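PDB 6IYR: type I modular polyketide synthase from Streptomyces albus subsp. albus, which probably loads malonyl-type extender units from coenzyme A onto the acyl carrier protein through the acyltransferase domain of salinomycin synthase module 8. Local coordinates for residues 216-228 with 368-382. Residues are numbered along the deposited sequence; the frame is centred on the assembly and turned at random.
Sequences VIGHSQGEIAAAA and YWYRNLRNTVRFEDA. With PO4 (phosphate ion), chain B.
E223 OE1 takes two hydrogen bonds from helix 368-374. Y368 OH, which also pairs with S352, reaches it at 2.6 Å on the syn side of the carboxylate, and N372 ND2 comes from above the carboxylate plane at 2.9 Å. The same ND2 donates to S220 O (3.2 Å), on the face of that carbonyl opposite E223 N. With chi1 at 173°, the N372 side chain swings away from its own backbone N and brings the amide to the turn, while OD1 accepts from R245. Beside this polar core W369 packs tightly: its CZ3 lies 3.7 Å from both E223 CB and I224 CG1. On the other flank V377 CG1 makes a CH-pi contact over one face of the H219 ring, 3.5 Å from its centroid. Looser is the end at helix 379-382, where I217 CG2 and A382 CB are 4.4 Å apart; the more open side is at partly exposed H219, whose NE2 bonds N285. S220 belongs to a GxSxG strand-turn-helix, consistent with the acyltransferase nucleophile elbow; its OG bonds H323 NE2, and a phosphate lies alongside, bonded to Q221 N. The buried bonds to S220 O and E223 thus tie helix 368-374 to the elbow, consistent with a fixed placing of the serine.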
# COMPACT_ATOMS: atom_id res chain seq x y z
N VAL A 216 -2.34 -0.18 11.34
CA VAL A 216 -2.13 -0.97 10.13
C VAL A 216 -3.32 -1.88 9.81
O VAL A 216 -4.07 -2.37 10.68
CB VAL A 216 -0.84 -1.80 10.15
CG1 VAL A 216 0.39 -0.92 10.43
CG2 VAL A 216 -0.94 -2.92 11.20
N ILE A 217 -3.55 -2.03 8.52
CA ILE A 217 -4.56 -2.93 8.03
C ILE A 217 -3.96 -3.69 6.86
O ILE A 217 -3.20 -3.15 6.07
CB ILE A 217 -5.91 -2.29 7.67
CG1 ILE A 217 -5.75 -1.19 6.64
CG2 ILE A 217 -6.61 -1.80 8.91
CD1 ILE A 217 -7.08 -0.66 6.20
N GLY A 218 -4.31 -4.95 6.78
CA GLY A 218 -3.77 -5.83 5.76
C GLY A 218 -4.91 -6.56 5.06
O GLY A 218 -6.04 -6.68 5.59
N HIS A 219 -4.64 -6.93 3.81
CA HIS A 219 -5.62 -7.58 2.97
C HIS A 219 -5.03 -8.94 2.58
O HIS A 219 -4.01 -9.05 1.95
CB HIS A 219 -5.94 -6.71 1.75
CG HIS A 219 -7.13 -7.17 0.98
ND1 HIS A 219 -7.17 -8.39 0.34
CD2 HIS A 219 -8.27 -6.53 0.63
CE1 HIS A 219 -8.33 -8.52 -0.27
NE2 HIS A 219 -9.01 -7.41 -0.12
N SER A 220 -5.65 -10.00 3.07
CA SER A 220 -5.09 -11.34 2.92
C SER A 220 -3.62 -11.40 3.34
O SER A 220 -3.30 -11.16 4.51
CB SER A 220 -5.27 -11.83 1.46
OG SER A 220 -5.11 -13.25 1.39
N GLN A 221 -2.77 -11.90 2.45
CA GLN A 221 -1.33 -12.00 2.67
C GLN A 221 -0.76 -10.69 3.19
O GLN A 221 0.28 -10.68 3.82
CB GLN A 221 -0.60 -12.38 1.37
CG GLN A 221 -0.90 -11.43 0.21
CD GLN A 221 -0.49 -11.97 -1.17
OE1 GLN A 221 -1.31 -12.60 -1.88
NE2 GLN A 221 0.71 -11.58 -1.62
N GLY A 222 -1.45 -9.59 2.90
CA GLY A 222 -0.97 -8.31 3.30
C GLY A 222 -0.86 -8.20 4.81
O GLY A 222 -0.05 -7.45 5.31
N GLU A 223 -1.66 -8.98 5.53
CA GLU A 223 -1.66 -8.96 7.00
C GLU A 223 -0.34 -9.41 7.55
O GLU A 223 0.07 -8.96 8.62
CB GLU A 223 -2.80 -9.79 7.60
CG GLU A 223 -4.13 -9.12 7.58
CD GLU A 223 -5.06 -9.61 8.66
OE1 GLU A 223 -4.99 -10.81 9.00
OE2 GLU A 223 -5.92 -8.82 9.11
N ILE A 224 0.39 -10.21 6.76
CA ILE A 224 1.69 -10.73 7.15
C ILE A 224 2.73 -9.61 7.18
O ILE A 224 3.65 -9.62 8.00
CB ILE A 224 2.17 -11.88 6.24
CG1 ILE A 224 1.11 -12.99 6.14
CG2 ILE A 224 3.42 -12.53 6.76
CD1 ILE A 224 1.45 -14.05 5.12
N ALA A 225 2.64 -8.70 6.20
CA ALA A 225 3.52 -7.55 6.17
C ALA A 225 3.13 -6.59 7.29
O ALA A 225 4.00 -6.07 7.98
CB ALA A 225 3.42 -6.84 4.82
N ALA A 226 1.83 -6.41 7.46
CA ALA A 226 1.27 -5.56 8.49
C ALA A 226 1.70 -6.02 9.89
O ALA A 226 2.00 -5.19 10.77
CB ALA A 226 -0.23 -5.52 8.38
N ALA A 227 1.84 -7.33 10.07
CA ALA A 227 2.17 -7.87 11.37
C ALA A 227 3.62 -7.61 11.67
O ALA A 227 4.02 -7.38 12.82
CB ALA A 227 1.88 -9.37 11.41
N ALA A 228 4.44 -7.69 10.64
CA ALA A 228 5.83 -7.41 10.79
C ALA A 228 6.09 -5.94 11.07
O ALA A 228 6.97 -5.59 11.86
CB ALA A 228 6.58 -7.84 9.57
N TYR A 368 -4.50 -18.43 13.38
CA TYR A 368 -4.84 -17.14 12.78
C TYR A 368 -4.47 -17.12 11.29
O TYR A 368 -5.24 -16.64 10.48
CB TYR A 368 -4.14 -15.97 13.49
CG TYR A 368 -4.59 -14.64 12.97
CD1 TYR A 368 -5.70 -14.03 13.49
CD2 TYR A 368 -3.95 -14.04 11.89
CE1 TYR A 368 -6.14 -12.82 13.00
CE2 TYR A 368 -4.42 -12.86 11.34
CZ TYR A 368 -5.52 -12.25 11.89
OH TYR A 368 -5.98 -11.04 11.38
N TRP A 369 -3.26 -17.51 10.96
CA TRP A 369 -2.78 -17.39 9.59
C TRP A 369 -3.56 -18.33 8.69
O TRP A 369 -3.93 -17.95 7.58
CB TRP A 369 -1.25 -17.57 9.48
CG TRP A 369 -0.54 -16.45 10.16
CD1 TRP A 369 0.19 -16.54 11.30
CD2 TRP A 369 -0.72 -15.04 9.90
NE1 TRP A 369 0.48 -15.29 11.77
CE2 TRP A 369 -0.06 -14.35 10.92
CE3 TRP A 369 -1.33 -14.31 8.88
CZ2 TRP A 369 0.02 -12.96 10.95
CZ3 TRP A 369 -1.33 -12.92 8.94
CH2 TRP A 369 -0.60 -12.26 9.94
N TYR A 370 -3.93 -19.52 9.20
CA TYR A 370 -4.91 -20.32 8.47
C TYR A 370 -6.25 -19.64 8.29
O TYR A 370 -6.84 -19.70 7.19
CB TYR A 370 -5.13 -21.71 9.08
CG TYR A 370 -6.18 -22.49 8.32
CD1 TYR A 370 -5.91 -22.97 7.07
CD2 TYR A 370 -7.47 -22.61 8.80
CE1 TYR A 370 -6.87 -23.64 6.34
CE2 TYR A 370 -8.46 -23.25 8.06
CZ TYR A 370 -8.14 -23.76 6.81
OH TYR A 370 -9.08 -24.42 6.06
N ARG A 371 -6.80 -19.07 9.35
CA ARG A 371 -8.06 -18.37 9.21
C ARG A 371 -8.02 -17.28 8.19
O ARG A 371 -9.06 -16.96 7.61
CB ARG A 371 -8.52 -17.76 10.53
CG ARG A 371 -9.41 -18.67 11.35
CD ARG A 371 -9.99 -17.92 12.55
NE ARG A 371 -10.33 -18.86 13.62
CZ ARG A 371 -9.52 -19.18 14.63
NH1 ARG A 371 -9.93 -20.08 15.53
NH2 ARG A 371 -8.32 -18.61 14.76
N ASN A 372 -6.93 -16.53 8.22
CA ASN A 372 -6.73 -15.43 7.27
C ASN A 372 -6.91 -15.94 5.85
O ASN A 372 -7.66 -15.37 5.08
CB ASN A 372 -5.32 -14.89 7.43
CG ASN A 372 -4.96 -13.86 6.38
OD1 ASN A 372 -4.54 -14.22 5.27
ND2 ASN A 372 -5.03 -12.58 6.75
N LEU A 373 -6.25 -17.06 5.54
CA LEU A 373 -6.32 -17.68 4.20
C LEU A 373 -7.70 -18.25 3.87
O LEU A 373 -8.17 -18.15 2.73
CB LEU A 373 -5.25 -18.76 4.08
CG LEU A 373 -5.02 -19.37 2.69
CD1 LEU A 373 -4.58 -18.32 1.68
CD2 LEU A 373 -3.94 -20.43 2.87
N ARG A 374 -8.37 -18.77 4.88
CA ARG A 374 -9.61 -19.48 4.69
C ARG A 374 -10.82 -18.58 4.61
O ARG A 374 -11.79 -18.88 3.91
CB ARG A 374 -9.80 -20.51 5.82
CG ARG A 374 -11.17 -21.19 5.80
CD ARG A 374 -11.32 -22.10 4.59
NE ARG A 374 -12.63 -22.77 4.56
CZ ARG A 374 -13.74 -22.24 4.06
NH1 ARG A 374 -13.77 -20.97 3.67
NH2 ARG A 374 -14.83 -22.97 3.94
N ASN A 375 -10.78 -17.45 5.27
CA ASN A 375 -11.98 -16.66 5.43
C ASN A 375 -12.03 -15.37 4.63
O ASN A 375 -11.01 -14.86 4.23
CB ASN A 375 -12.17 -16.38 6.91
CG ASN A 375 -12.62 -17.62 7.65
OD1 ASN A 375 -13.78 -18.02 7.54
ND2 ASN A 375 -11.68 -18.36 8.12
N THR A 376 -13.21 -14.78 4.58
CA THR A 376 -13.46 -13.55 3.85
C THR A 376 -12.60 -12.39 4.40
O THR A 376 -12.40 -12.27 5.59
CB THR A 376 -14.95 -13.16 3.96
OG1 THR A 376 -15.76 -14.22 3.46
CG2 THR A 376 -15.28 -11.92 3.19
N VAL A 377 -12.08 -11.58 3.50
CA VAL A 377 -11.29 -10.44 3.91
C VAL A 377 -12.29 -9.31 4.08
O VAL A 377 -12.85 -8.82 3.12
CB VAL A 377 -10.27 -10.06 2.83
CG1 VAL A 377 -9.55 -8.78 3.20
CG2 VAL A 377 -9.31 -11.19 2.58
N ARG A 378 -12.51 -8.90 5.32
CA ARG A 378 -13.45 -7.82 5.59
C ARG A 378 -12.77 -6.45 5.56
O ARG A 378 -12.69 -5.76 6.56
CB ARG A 378 -14.14 -8.06 6.92
CG ARG A 378 -14.54 -9.51 7.10
CD ARG A 378 -15.59 -9.70 8.18
NE ARG A 378 -15.88 -11.12 8.35
CZ ARG A 378 -16.84 -11.78 7.72
NH1 ARG A 378 -17.00 -13.07 7.95
NH2 ARG A 378 -17.64 -11.15 6.87
N PHE A 379 -12.29 -6.07 4.39
CA PHE A 379 -11.58 -4.82 4.21
C PHE A 379 -12.43 -3.58 4.41
O PHE A 379 -12.05 -2.70 5.15
CB PHE A 379 -10.87 -4.81 2.87
CG PHE A 379 -9.96 -3.65 2.69
CD1 PHE A 379 -8.75 -3.61 3.33
CD2 PHE A 379 -10.31 -2.62 1.86
CE1 PHE A 379 -7.90 -2.55 3.15
CE2 PHE A 379 -9.47 -1.55 1.69
CZ PHE A 379 -8.27 -1.52 2.33
N GLU A 380 -13.63 -3.57 3.84
CA GLU A 380 -14.51 -2.42 3.95
C GLU A 380 -14.87 -2.14 5.39
O GLU A 380 -14.91 -1.01 5.82
CB GLU A 380 -15.79 -2.60 3.13
CG GLU A 380 -16.81 -1.51 3.37
CD GLU A 380 -18.20 -1.84 2.86
OE1 GLU A 380 -18.43 -2.95 2.36
OE2 GLU A 380 -19.08 -0.98 2.97
N ASP A 381 -15.12 -3.20 6.14
CA ASP A 381 -15.49 -3.12 7.52
C ASP A 381 -14.40 -2.45 8.33
O ASP A 381 -14.67 -1.61 9.15
CB ASP A 381 -15.62 -4.53 8.02
CG ASP A 381 -16.89 -4.76 8.71
OD1 ASP A 381 -17.70 -5.52 8.16
OD2 ASP A 381 -17.07 -4.18 9.80
N ALA A 382 -13.16 -2.84 8.08
CA ALA A 382 -12.05 -2.26 8.78
C ALA A 382 -11.93 -0.78 8.46
O ALA A 382 -11.73 0.02 9.35
CB ALA A 382 -10.79 -2.97 8.39
P PO4 B . -3.90 -14.03 -1.26
O1 PO4 B . -3.65 -13.26 -2.53
O2 PO4 B . -3.43 -15.50 -1.15
O3 PO4 B . -3.15 -13.22 -0.21
O4 PO4 B . -5.40 -14.09 -1.12